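Local coordinates for transcriptional activator PlcR protein (Bacillus thuringiensis, PDB 3U3W) that activates transcription of virulence genes as a quorum-sensing regulator, binding DNA through a helix-turn-helix domain when its signal peptide PapR is bound, at residues I10-R14 with R36-G40; Q23-I28 with G51-L56. All coordinates share one frame; numbering follows the deposited sequence.

Interaction 1 of 2, residues I10-R14 with R36-G40. With nucleotides of chain E; nucleotides of chain F.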
# COMPACT_ATOMS: atom_id res chain seq x y z
N ILE A 10 11.33 -20.38 -8.61
CA ILE A 10 12.61 -20.14 -7.96
C ILE A 10 13.78 -20.21 -8.95
O ILE A 10 14.71 -19.40 -8.88
CB ILE A 10 12.83 -21.10 -6.76
CG1 ILE A 10 11.92 -20.70 -5.60
CG2 ILE A 10 14.29 -21.12 -6.33
CD1 ILE A 10 12.04 -21.60 -4.38
N LYS A 11 13.74 -21.18 -9.86
CA LYS A 11 14.80 -21.37 -10.86
C LYS A 11 14.79 -20.23 -11.87
O LYS A 11 15.84 -19.74 -12.28
CB LYS A 11 14.60 -22.70 -11.58
CG LYS A 11 15.51 -22.93 -12.80
CD LYS A 11 15.32 -24.35 -13.34
CE LYS A 11 16.34 -24.72 -14.41
NZ LYS A 11 15.92 -24.31 -15.78
N LYS A 12 13.59 -19.84 -12.29
CA LYS A 12 13.40 -18.74 -13.22
C LYS A 12 14.00 -17.44 -12.67
O LYS A 12 14.72 -16.74 -13.37
CB LYS A 12 11.91 -18.58 -13.52
CG LYS A 12 11.49 -17.29 -14.22
CD LYS A 12 10.11 -17.45 -14.86
CE LYS A 12 9.47 -16.12 -15.25
NZ LYS A 12 8.84 -15.42 -14.09
N ILE A 13 13.72 -17.15 -11.40
CA ILE A 13 14.18 -15.91 -10.78
C ILE A 13 15.68 -15.96 -10.43
O ILE A 13 16.36 -14.93 -10.45
CB ILE A 13 13.34 -15.55 -9.52
CG1 ILE A 13 11.86 -15.48 -9.87
CG2 ILE A 13 13.80 -14.23 -8.92
CD1 ILE A 13 10.96 -15.30 -8.69
N ARG A 14 16.18 -17.15 -10.11
CA ARG A 14 17.62 -17.32 -9.86
C ARG A 14 18.43 -17.11 -11.13
O ARG A 14 19.49 -16.50 -11.08
CB ARG A 14 17.94 -18.71 -9.28
CG ARG A 14 19.44 -19.01 -9.28
CD ARG A 14 19.78 -20.38 -8.72
NE ARG A 14 19.19 -21.48 -9.48
CZ ARG A 14 19.63 -21.89 -10.67
NH1 ARG A 14 19.02 -22.92 -11.28
NH2 ARG A 14 20.66 -21.29 -11.26
N ARG A 36 16.86 -29.77 -5.58
CA ARG A 36 15.66 -30.53 -5.30
C ARG A 36 14.43 -29.63 -5.13
O ARG A 36 13.32 -30.02 -5.48
CB ARG A 36 15.84 -31.44 -4.08
CG ARG A 36 16.76 -32.64 -4.31
CD ARG A 36 16.55 -33.66 -3.21
NE ARG A 36 17.72 -34.49 -2.96
CZ ARG A 36 17.92 -35.68 -3.52
NH1 ARG A 36 17.03 -36.18 -4.37
NH2 ARG A 36 19.01 -36.37 -3.22
N ILE A 37 14.64 -28.43 -4.60
CA ILE A 37 13.58 -27.43 -4.51
C ILE A 37 13.12 -26.96 -5.90
O ILE A 37 11.92 -26.82 -6.14
CB ILE A 37 14.01 -26.21 -3.66
CG1 ILE A 37 14.11 -26.62 -2.19
CG2 ILE A 37 13.03 -25.06 -3.80
CD1 ILE A 37 14.77 -25.59 -1.34
N GLU A 38 14.06 -26.73 -6.82
CA GLU A 38 13.70 -26.29 -8.17
C GLU A 38 13.05 -27.37 -9.04
O GLU A 38 12.34 -27.06 -9.99
CB GLU A 38 14.90 -25.71 -8.91
CG GLU A 38 15.58 -24.58 -8.19
CD GLU A 38 16.71 -23.95 -9.00
OE1 GLU A 38 17.30 -24.63 -9.88
OE2 GLU A 38 16.98 -22.75 -8.75
N SER A 39 13.29 -28.64 -8.71
CA SER A 39 12.73 -29.75 -9.48
C SER A 39 11.34 -30.15 -8.99
O SER A 39 10.67 -30.98 -9.61
CB SER A 39 13.67 -30.97 -9.44
OG SER A 39 13.53 -31.69 -8.23
N GLY A 40 10.91 -29.56 -7.87
CA GLY A 40 9.59 -29.80 -7.34
C GLY A 40 9.50 -30.99 -6.40
O GLY A 40 8.42 -31.32 -5.92
P DT E 4 18.02 -36.33 -11.22
OP1 DT E 4 17.59 -37.18 -12.35
OP2 DT E 4 17.05 -35.44 -10.54
O5' DT E 4 18.69 -37.30 -10.15
C5' DT E 4 19.47 -38.40 -10.61
C4' DT E 4 20.03 -39.17 -9.43
O4' DT E 4 21.00 -38.34 -8.75
C3' DT E 4 19.00 -39.56 -8.37
O3' DT E 4 19.40 -40.78 -7.80
C2' DT E 4 19.18 -38.45 -7.34
C1' DT E 4 20.69 -38.39 -7.38
N1 DT E 4 21.26 -37.22 -6.69
C2 DT E 4 22.50 -37.36 -6.12
O2 DT E 4 23.13 -38.41 -6.17
N3 DT E 4 22.97 -36.23 -5.49
C4 DT E 4 22.32 -35.01 -5.40
O4 DT E 4 22.83 -34.06 -4.82
C5 DT E 4 21.02 -34.94 -6.02
C7 DT E 4 20.23 -33.66 -5.98
C6 DT E 4 20.56 -36.03 -6.64
P DG E 5 18.30 -41.86 -7.33
OP1 DG E 5 17.87 -42.63 -8.52
OP2 DG E 5 17.27 -41.16 -6.53
O5' DG E 5 19.13 -42.83 -6.38
C5' DG E 5 20.39 -43.29 -6.88
C4' DG E 5 21.30 -43.74 -5.75
O4' DG E 5 22.00 -42.60 -5.17
C3' DG E 5 20.60 -44.44 -4.60
O3' DG E 5 21.50 -45.41 -4.08
C2' DG E 5 20.33 -43.28 -3.64
C1' DG E 5 21.57 -42.42 -3.84
N9 DG E 5 21.33 -40.99 -3.67
C8 DG E 5 20.28 -40.25 -4.17
N7 DG E 5 20.34 -38.99 -3.86
C5 DG E 5 21.51 -38.89 -3.11
C6 DG E 5 22.11 -37.77 -2.50
O6 DG E 5 21.72 -36.60 -2.50
N1 DG E 5 23.29 -38.11 -1.84
C2 DG E 5 23.83 -39.37 -1.77
N2 DG E 5 24.97 -39.49 -1.08
N3 DG E 5 23.28 -40.43 -2.34
C4 DG E 5 22.13 -40.11 -2.99
P DG F 13 20.68 -28.49 4.22
OP1 DG F 13 21.07 -27.34 5.06
OP2 DG F 13 20.53 -28.29 2.75
O5' DG F 13 21.73 -29.68 4.45
C5' DG F 13 21.93 -30.24 5.74
C4' DG F 13 23.00 -31.31 5.68
O4' DG F 13 22.51 -32.49 4.99
C3' DG F 13 24.29 -30.93 4.96
O3' DG F 13 25.37 -31.50 5.69
C2' DG F 13 24.15 -31.56 3.58
C1' DG F 13 23.30 -32.79 3.86
N9 DG F 13 22.36 -33.14 2.80
C8 DG F 13 21.52 -32.30 2.10
N7 DG F 13 20.78 -32.90 1.20
C5 DG F 13 21.14 -34.24 1.32
C6 DG F 13 20.67 -35.36 0.62
O6 DG F 13 19.81 -35.40 -0.28
N1 DG F 13 21.31 -36.52 1.04
C2 DG F 13 22.27 -36.59 2.03
N2 DG F 13 22.77 -37.80 2.31
N3 DG F 13 22.72 -35.53 2.71
C4 DG F 13 22.11 -34.40 2.30
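K11 and E38 bring helix 4-16 and the end of helix 31-38 together, their CA atoms 5.7 Å apart, inside the helix-turn-helix domain of the XRE type. E38 carries most of the contact. With CG beside its own backbone N (chi1 -56°) and the chain extended beyond it, E38 reaches across R14 at about a right angle, and the guanidinium takes the carboxylate side-on. R14 NE bonds E38 OE2 at 2.7 Å, nearly straight at 168°, while R14 NH1 bonds E38 OE1 at 2.8 Å; both oxygens use their syn lone pairs, and the two planes lie nearly coplanar. Q21 also bonds OE1 and R14 NH2 holds L19 O, so the buried pair probably helps orient an arginine that also makes a salt bridge to a DNA phosphate. K11 likewise crosses E38, K11 CB lying 3.6 Å from E38 CD. Between the two helices, I10 CD1 meets I37 CG2 at 3.6 Å. R36 reads bases: the methyl C7 of DT4 of chain E sits over one guanidinium face, and R36 NH2 bonds N7 of DG5 of chain E at 3.0 Å and O6 of DG13 of chain F at 3.2 Å, one nitrogen spanning both strands.

Interaction 2 of 2, residues Q23-I28 with G51-L56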
# COMPACT_ATOMS: atom_id res chain seq x y z
N GLN A 23 25.67 -20.52 -5.53
CA GLN A 23 25.65 -19.14 -5.05
C GLN A 23 24.43 -18.87 -4.20
O GLN A 23 24.51 -18.24 -3.14
CB GLN A 23 25.66 -18.17 -6.23
CG GLN A 23 26.98 -18.12 -6.97
CD GLN A 23 27.00 -17.08 -8.06
OE1 GLN A 23 26.69 -17.37 -9.21
NE2 GLN A 23 27.35 -15.84 -7.69
N LEU A 24 23.29 -19.37 -4.68
CA LEU A 24 22.02 -19.16 -4.01
C LEU A 24 21.99 -19.87 -2.67
O LEU A 24 21.49 -19.33 -1.68
CB LEU A 24 20.88 -19.66 -4.91
CG LEU A 24 19.45 -19.56 -4.39
CD1 LEU A 24 19.14 -18.16 -3.88
CD2 LEU A 24 18.47 -19.97 -5.48
N SER A 25 22.56 -21.07 -2.64
CA SER A 25 22.52 -21.92 -1.44
C SER A 25 23.38 -21.42 -0.27
O SER A 25 23.20 -21.87 0.86
CB SER A 25 22.88 -23.38 -1.79
OG SER A 25 24.25 -23.54 -2.14
N GLU A 26 24.29 -20.48 -0.54
CA GLU A 26 25.26 -20.02 0.46
C GLU A 26 24.66 -19.52 1.77
O GLU A 26 23.80 -18.62 1.78
CB GLU A 26 26.19 -18.96 -0.14
CG GLU A 26 27.28 -19.54 -1.03
CD GLU A 26 27.82 -18.54 -2.05
OE1 GLU A 26 28.55 -18.96 -2.97
OE2 GLU A 26 27.50 -17.34 -1.92
N ASN A 27 25.12 -20.09 2.87
CA ASN A 27 24.68 -19.69 4.21
C ASN A 27 23.23 -20.04 4.48
O ASN A 27 22.70 -19.74 5.56
CB ASN A 27 24.93 -18.19 4.43
CG ASN A 27 26.41 -17.85 4.47
OD1 ASN A 27 27.09 -18.11 5.46
ND2 ASN A 27 26.91 -17.27 3.38
N ILE A 28 22.60 -20.67 3.50
CA ILE A 28 21.20 -21.06 3.62
C ILE A 28 21.06 -22.58 3.71
O ILE A 28 20.47 -23.10 4.65
CB ILE A 28 20.39 -20.52 2.43
CG1 ILE A 28 20.61 -19.01 2.28
CG2 ILE A 28 18.92 -20.81 2.63
CD1 ILE A 28 19.80 -18.38 1.17
N GLY A 51 15.34 -17.36 3.50
CA GLY A 51 16.64 -17.10 2.92
C GLY A 51 16.63 -16.91 1.42
O GLY A 51 17.15 -15.92 0.90
N ILE A 52 16.05 -17.87 0.69
CA ILE A 52 15.98 -17.77 -0.77
C ILE A 52 15.23 -16.50 -1.21
O ILE A 52 15.67 -15.81 -2.14
CB ILE A 52 15.31 -19.01 -1.39
CG1 ILE A 52 16.26 -20.20 -1.33
CG2 ILE A 52 14.88 -18.74 -2.83
CD1 ILE A 52 15.54 -21.52 -1.47
N ALA A 53 14.12 -16.19 -0.55
CA ALA A 53 13.35 -15.00 -0.88
C ALA A 53 14.14 -13.72 -0.66
O ALA A 53 14.09 -12.79 -1.46
CB ALA A 53 12.04 -14.97 -0.10
N ALA A 54 14.89 -13.68 0.44
CA ALA A 54 15.72 -12.53 0.74
C ALA A 54 16.81 -12.31 -0.32
O ALA A 54 16.93 -11.22 -0.89
CB ALA A 54 16.32 -12.67 2.13
N LYS A 55 17.60 -13.35 -0.57
CA LYS A 55 18.69 -13.24 -1.54
C LYS A 55 18.19 -12.88 -2.94
O LYS A 55 18.85 -12.15 -3.68
CB LYS A 55 19.53 -14.52 -1.57
CG LYS A 55 20.91 -14.32 -2.23
CD LYS A 55 21.85 -15.50 -2.01
CE LYS A 55 22.13 -15.74 -0.54
NZ LYS A 55 23.11 -16.86 -0.34
N LEU A 56 17.01 -13.38 -3.30
CA LEU A 56 16.44 -13.12 -4.62
C LEU A 56 15.62 -11.83 -4.64
O LEU A 56 15.17 -11.40 -5.70
CB LEU A 56 15.58 -14.30 -5.09
CG LEU A 56 16.22 -15.68 -5.24
CD1 LEU A 56 15.14 -16.72 -5.53
CD2 LEU A 56 17.25 -15.68 -6.33
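A mixed polar and apolar contact joins 23-28, the end of helix 21-25 and the turn after it, to the last turns of helix 46-56 in the helix-turn-helix domain. The turn is the one that leads from helix 21-25 into helix 31-38, the helix that carries the base-reading R36. K55 spans the gap. Its CG lies anti to the backbone N (chi1 -163°) and the chain bends only at chi3, which brings the ammonium to carbonyls at the end of helix 21-25 and in the turn after it. K55 NZ bonds E26 O at 2.8 Å, in the carbonyl plane and on a lone pair, and L24 O at 3.2 Å from well above that carbonyl's plane; a third bond, to Q23 O, is weak. Beside the lysine chain, L24 CD1 reaches L56 CD2 at 4.0 Å, the two leucines crossing at about a right angle, and comes within 4.4 Å of I52 CG1. I28 CD1 lies 3.5 Å from G51 C and also touches K55 CE; G51 has no side chain, and I28 CG2 occupies the side where a CB would point. A positive charge set against several carbonyls at a helix C-terminus probably gains from the helix dipole, and the bonds to L24 and E26 tie both the end of helix 21-25 and its turn to helix 46-56.

Interactions 1 and 2 are two sides of one small helical core, their centres 12 Å apart and their segments alternating along the chain. R14 CD lies 3.5 Å from L24 CD2, which joins the two contacts directly. R14 CA is in turn 3.9 Å from L56 CD2, and I37 CD1 meets I52 CD1 at 4.1 Å. Interaction 1 joins helix 31-38 to helix 4-16, and interaction 2 joins helix 21-25 to helix 46-56. On the DNA, R36 meets bases and R14 a phosphate, both from interaction 1; interaction 2 comes to about 4 Å of the nucleic acid at its nearest atom.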